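Local coordinates for sulfate transporter 4.1, chloroplastic (Arabidopsis thaliana, PDB 7LHV), which cotransports sulfate with protons across the membrane as a member of the SLC26A/SulP family and may play a role in regulating sulfate assimilation, at residues I218-S223 / A436-A441; F258-L263 / P430-A435. One frame throughout, in Å; residues are numbered along the deposited sequence.

Contact 1 (I218-S223 / A436-A441); sequences IVIGLS and AIVISA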
# COMPACT_ATOMS: atom_id res chain seq x y z
N ILE A 218 -9.03 -15.51 21.40
CA ILE A 218 -10.25 -15.35 22.20
C ILE A 218 -11.45 -15.94 21.47
O ILE A 218 -12.30 -16.60 22.07
CB ILE A 218 -10.46 -13.87 22.56
CG1 ILE A 218 -9.40 -13.41 23.55
CG2 ILE A 218 -11.84 -13.67 23.16
CD1 ILE A 218 -9.42 -11.93 23.82
N VAL A 219 -11.54 -15.70 20.16
CA VAL A 219 -12.65 -16.25 19.37
C VAL A 219 -12.61 -17.77 19.39
O VAL A 219 -13.65 -18.43 19.51
CB VAL A 219 -12.61 -15.69 17.94
CG1 VAL A 219 -13.50 -16.51 17.02
CG2 VAL A 219 -13.05 -14.24 17.93
N ILE A 220 -11.42 -18.36 19.26
CA ILE A 220 -11.29 -19.81 19.27
C ILE A 220 -11.74 -20.38 20.61
O ILE A 220 -12.47 -21.38 20.67
CB ILE A 220 -9.84 -20.21 18.95
CG1 ILE A 220 -9.53 -19.97 17.48
CG2 ILE A 220 -9.60 -21.66 19.30
CD1 ILE A 220 -8.05 -19.95 17.17
N GLY A 221 -11.31 -19.76 21.71
CA GLY A 221 -11.74 -20.23 23.02
C GLY A 221 -13.24 -20.13 23.22
O GLY A 221 -13.87 -21.07 23.73
N LEU A 222 -13.83 -19.01 22.81
CA LEU A 222 -15.27 -18.85 22.96
C LEU A 222 -16.05 -19.76 22.02
O LEU A 222 -17.22 -20.07 22.30
CB LEU A 222 -15.67 -17.40 22.73
CG LEU A 222 -15.45 -16.47 23.93
CD1 LEU A 222 -15.99 -15.09 23.64
CD2 LEU A 222 -16.10 -17.04 25.18
N SER A 223 -15.46 -20.19 20.91
CA SER A 223 -16.11 -21.17 20.06
C SER A 223 -16.02 -22.56 20.66
O SER A 223 -16.97 -23.35 20.55
CB SER A 223 -15.49 -21.16 18.66
OG SER A 223 -15.78 -19.95 17.98
N ALA A 436 -10.86 -28.89 25.56
CA ALA A 436 -9.94 -28.41 26.58
C ALA A 436 -8.52 -28.30 26.03
O ALA A 436 -7.79 -27.37 26.38
CB ALA A 436 -9.97 -29.34 27.80
N ILE A 437 -8.12 -29.24 25.18
CA ILE A 437 -6.80 -29.17 24.57
C ILE A 437 -6.68 -27.92 23.69
O ILE A 437 -5.66 -27.22 23.73
CB ILE A 437 -6.50 -30.45 23.77
CG1 ILE A 437 -6.25 -31.61 24.73
CG2 ILE A 437 -5.29 -30.25 22.88
CD1 ILE A 437 -6.18 -32.94 24.04
N VAL A 438 -7.71 -27.63 22.89
CA VAL A 438 -7.67 -26.43 22.05
C VAL A 438 -7.63 -25.17 22.91
O VAL A 438 -6.89 -24.22 22.61
CB VAL A 438 -8.87 -26.41 21.09
CG1 VAL A 438 -8.87 -25.13 20.28
CG2 VAL A 438 -8.83 -27.59 20.16
N ILE A 439 -8.42 -25.14 23.98
CA ILE A 439 -8.44 -23.96 24.85
C ILE A 439 -7.07 -23.76 25.49
O ILE A 439 -6.57 -22.63 25.57
CB ILE A 439 -9.54 -24.10 25.91
CG1 ILE A 439 -10.92 -23.96 25.27
CG2 ILE A 439 -9.37 -23.07 27.00
CD1 ILE A 439 -12.05 -24.28 26.20
N SER A 440 -6.45 -24.84 25.96
CA SER A 440 -5.11 -24.73 26.54
C SER A 440 -4.09 -24.28 25.51
O SER A 440 -3.19 -23.49 25.82
CB SER A 440 -4.70 -26.07 27.15
OG SER A 440 -3.35 -26.04 27.58
N ALA A 441 -4.21 -24.77 24.28
CA ALA A 441 -3.27 -24.38 23.23
C ALA A 441 -3.39 -22.90 22.90
O ALA A 441 -2.38 -22.23 22.67
CB ALA A 441 -3.50 -25.23 21.98
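Ile220 and Val438 make the apolar half of this contact, methyl against methyl, with CG2 of Ile220 standing 3.7 Å from CG1 of Val438. Both methyls lie opposite their own backbone nitrogens (for Val438 CG1, chi1 177°), and the two side chains meet at about a right angle, so each offers one branch instead of running alongside the other. The second kind of approach is side chain against backbone. At Gly221 the CA comes within 5.3 Å of the CA of Ile439, and CG1 of Ile439 lies 4.4 Å from the glycine O, a loose van der Waals contact. These are two transmembrane helices, 206-229 and 431-443, of the sulfate permease domain; by comparison with SLC26 relatives they probably belong to its gate domain. Helix 91-119 flanks the apolar pair, Leu119 touching Ile220 and Ser115 touching Val438. No hydrogen bond crosses between 218-223 and 436-441. Ser223 OG donates to Val219 O at 3.0 Å, from 36° above the carbonyl plane, while Ser223 N reaches the same oxygen from the opposite face; the hydroxyl is thereby returned to its own backbone one turn earlier.

Contact 2 (F258-L263 / P430-A435); sequences FVMGSL and PQCALA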
# COMPACT_ATOMS: atom_id res chain seq x y z
N PHE A 258 -19.13 -30.14 31.43
CA PHE A 258 -18.46 -28.94 31.92
C PHE A 258 -17.43 -29.28 32.99
O PHE A 258 -16.32 -28.74 32.98
CB PHE A 258 -19.48 -27.94 32.47
CG PHE A 258 -18.91 -26.57 32.69
CD1 PHE A 258 -18.74 -25.70 31.64
CD2 PHE A 258 -18.55 -26.16 33.96
CE1 PHE A 258 -18.22 -24.44 31.84
CE2 PHE A 258 -18.02 -24.90 34.17
CZ PHE A 258 -17.86 -24.04 33.11
N VAL A 259 -17.77 -30.18 33.92
CA VAL A 259 -16.83 -30.57 34.96
C VAL A 259 -15.63 -31.28 34.35
O VAL A 259 -14.47 -31.01 34.72
CB VAL A 259 -17.53 -31.44 36.02
CG1 VAL A 259 -16.50 -32.13 36.90
CG2 VAL A 259 -18.46 -30.60 36.86
N MET A 260 -15.88 -32.18 33.40
CA MET A 260 -14.78 -32.89 32.75
C MET A 260 -13.86 -31.93 32.03
O MET A 260 -12.63 -32.00 32.16
CB MET A 260 -15.34 -33.93 31.78
CG MET A 260 -14.35 -35.00 31.36
SD MET A 260 -15.10 -36.22 30.28
CE MET A 260 -15.34 -37.57 31.42
N GLY A 261 -14.43 -30.99 31.27
CA GLY A 261 -13.61 -30.03 30.55
C GLY A 261 -12.83 -29.13 31.48
O GLY A 261 -11.65 -28.86 31.24
N SER A 262 -13.46 -28.66 32.55
CA SER A 262 -12.77 -27.79 33.50
C SER A 262 -11.61 -28.51 34.17
O SER A 262 -10.51 -27.96 34.28
CB SER A 262 -13.75 -27.26 34.54
OG SER A 262 -13.09 -26.43 35.48
N LEU A 263 -11.83 -29.75 34.61
CA LEU A 263 -10.75 -30.50 35.24
C LEU A 263 -9.61 -30.78 34.27
O LEU A 263 -8.43 -30.65 34.62
CB LEU A 263 -11.28 -31.80 35.84
CG LEU A 263 -12.26 -31.67 37.00
CD1 LEU A 263 -12.80 -33.03 37.39
CD2 LEU A 263 -11.59 -31.00 38.19
N PRO A 430 -13.39 -38.31 24.69
CA PRO A 430 -14.48 -37.34 24.77
C PRO A 430 -14.17 -36.08 23.96
O PRO A 430 -13.02 -35.70 23.79
CB PRO A 430 -14.57 -37.02 26.27
CG PRO A 430 -13.85 -38.14 26.95
CD PRO A 430 -12.77 -38.56 26.00
N GLN A 431 -15.24 -35.46 23.46
CA GLN A 431 -15.07 -34.21 22.71
C GLN A 431 -14.68 -33.06 23.62
O GLN A 431 -13.96 -32.15 23.19
CB GLN A 431 -16.35 -33.88 21.95
CG GLN A 431 -16.76 -34.94 20.94
CD GLN A 431 -18.09 -34.63 20.29
OE1 GLN A 431 -18.77 -35.53 19.80
NE2 GLN A 431 -18.47 -33.36 20.27
N CYS A 432 -15.14 -33.07 24.87
CA CYS A 432 -14.75 -32.02 25.81
C CYS A 432 -13.26 -32.05 26.09
O CYS A 432 -12.66 -31.00 26.34
CB CYS A 432 -15.55 -32.16 27.11
SG CYS A 432 -15.20 -33.66 28.04
N ALA A 433 -12.63 -33.22 26.03
CA ALA A 433 -11.18 -33.29 26.18
C ALA A 433 -10.47 -32.56 25.05
O ALA A 433 -9.51 -31.81 25.28
CB ALA A 433 -10.72 -34.75 26.25
N LEU A 434 -10.92 -32.77 23.81
CA LEU A 434 -10.33 -32.07 22.68
C LEU A 434 -10.58 -30.57 22.77
O LEU A 434 -9.71 -29.76 22.43
CB LEU A 434 -10.87 -32.63 21.36
CG LEU A 434 -10.71 -34.13 21.14
CD1 LEU A 434 -11.17 -34.51 19.75
CD2 LEU A 434 -9.27 -34.55 21.36
N ALA A 435 -11.77 -30.18 23.23
CA ALA A 435 -12.05 -28.76 23.43
C ALA A 435 -11.11 -28.16 24.47
O ALA A 435 -10.61 -27.04 24.30
CB ALA A 435 -13.50 -28.56 23.85
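Met260 sends its CG away from its backbone nitrogen (chi1 -163°), and with chi2 extended (177°) the chain carries SD out to the thiol of Cys432 and the ring of Pro430. Cys432 answers with SG set between its own N and carbonyl carbon (chi1 65°), and the sulfurs come together with Met260 SD 3.4 Å from Cys432 SG. The thiol does not meet the thioether alone: it lies along the methionine stem, 3.7 Å from CG of Met260. From another quarter the pyrrolidine ring of Pro430 approaches, its CG 4.0 Å from Met260 SD, the ring crossing the methionine chain at about a right angle. No hydrogen bond joins the segments, and the interaction is apolar and sulfur-rich throughout. Gly261, with no side chain of its own, sits where the backbones draw nearest, its CA 5.3 Å from that of Cys432. Beyond the pair, Ile299 and Thr297 of helix 284-300 touch Met260 and Pro430 respectively, adding a third helix to the cluster. Pro430 occupies the N-cap position of helix 431-443, and Met260 packs against both it and Cys432 in the first turn. The arrangement is a buried packing of two helices, with a glycine at the nearest backbone approach, in the membrane domain of an SLC26 transporter, probably within its gate domain as in relatives.

In the fold
Helix 431-443 is common to both contacts: its first turn meets helix 255-277 in contact 2, and the following residues meet helix 206-229 in contact 1. The centres lie about 12 Å apart, and Ala436 CB of contact 1 is 3.9 Å from Gly261 O of contact 2, which makes the packing continuous. Contact 2 is wholly buried and built from sulfur and a proline ring; contact 1 is only partly buried and relies on branched aliphatic chains. No hydrogen bond crosses either pair of segments. Phe228 of helix 206-229 bridges them, touching Ala436 and Ile439 as well as Phe258 and Ala435.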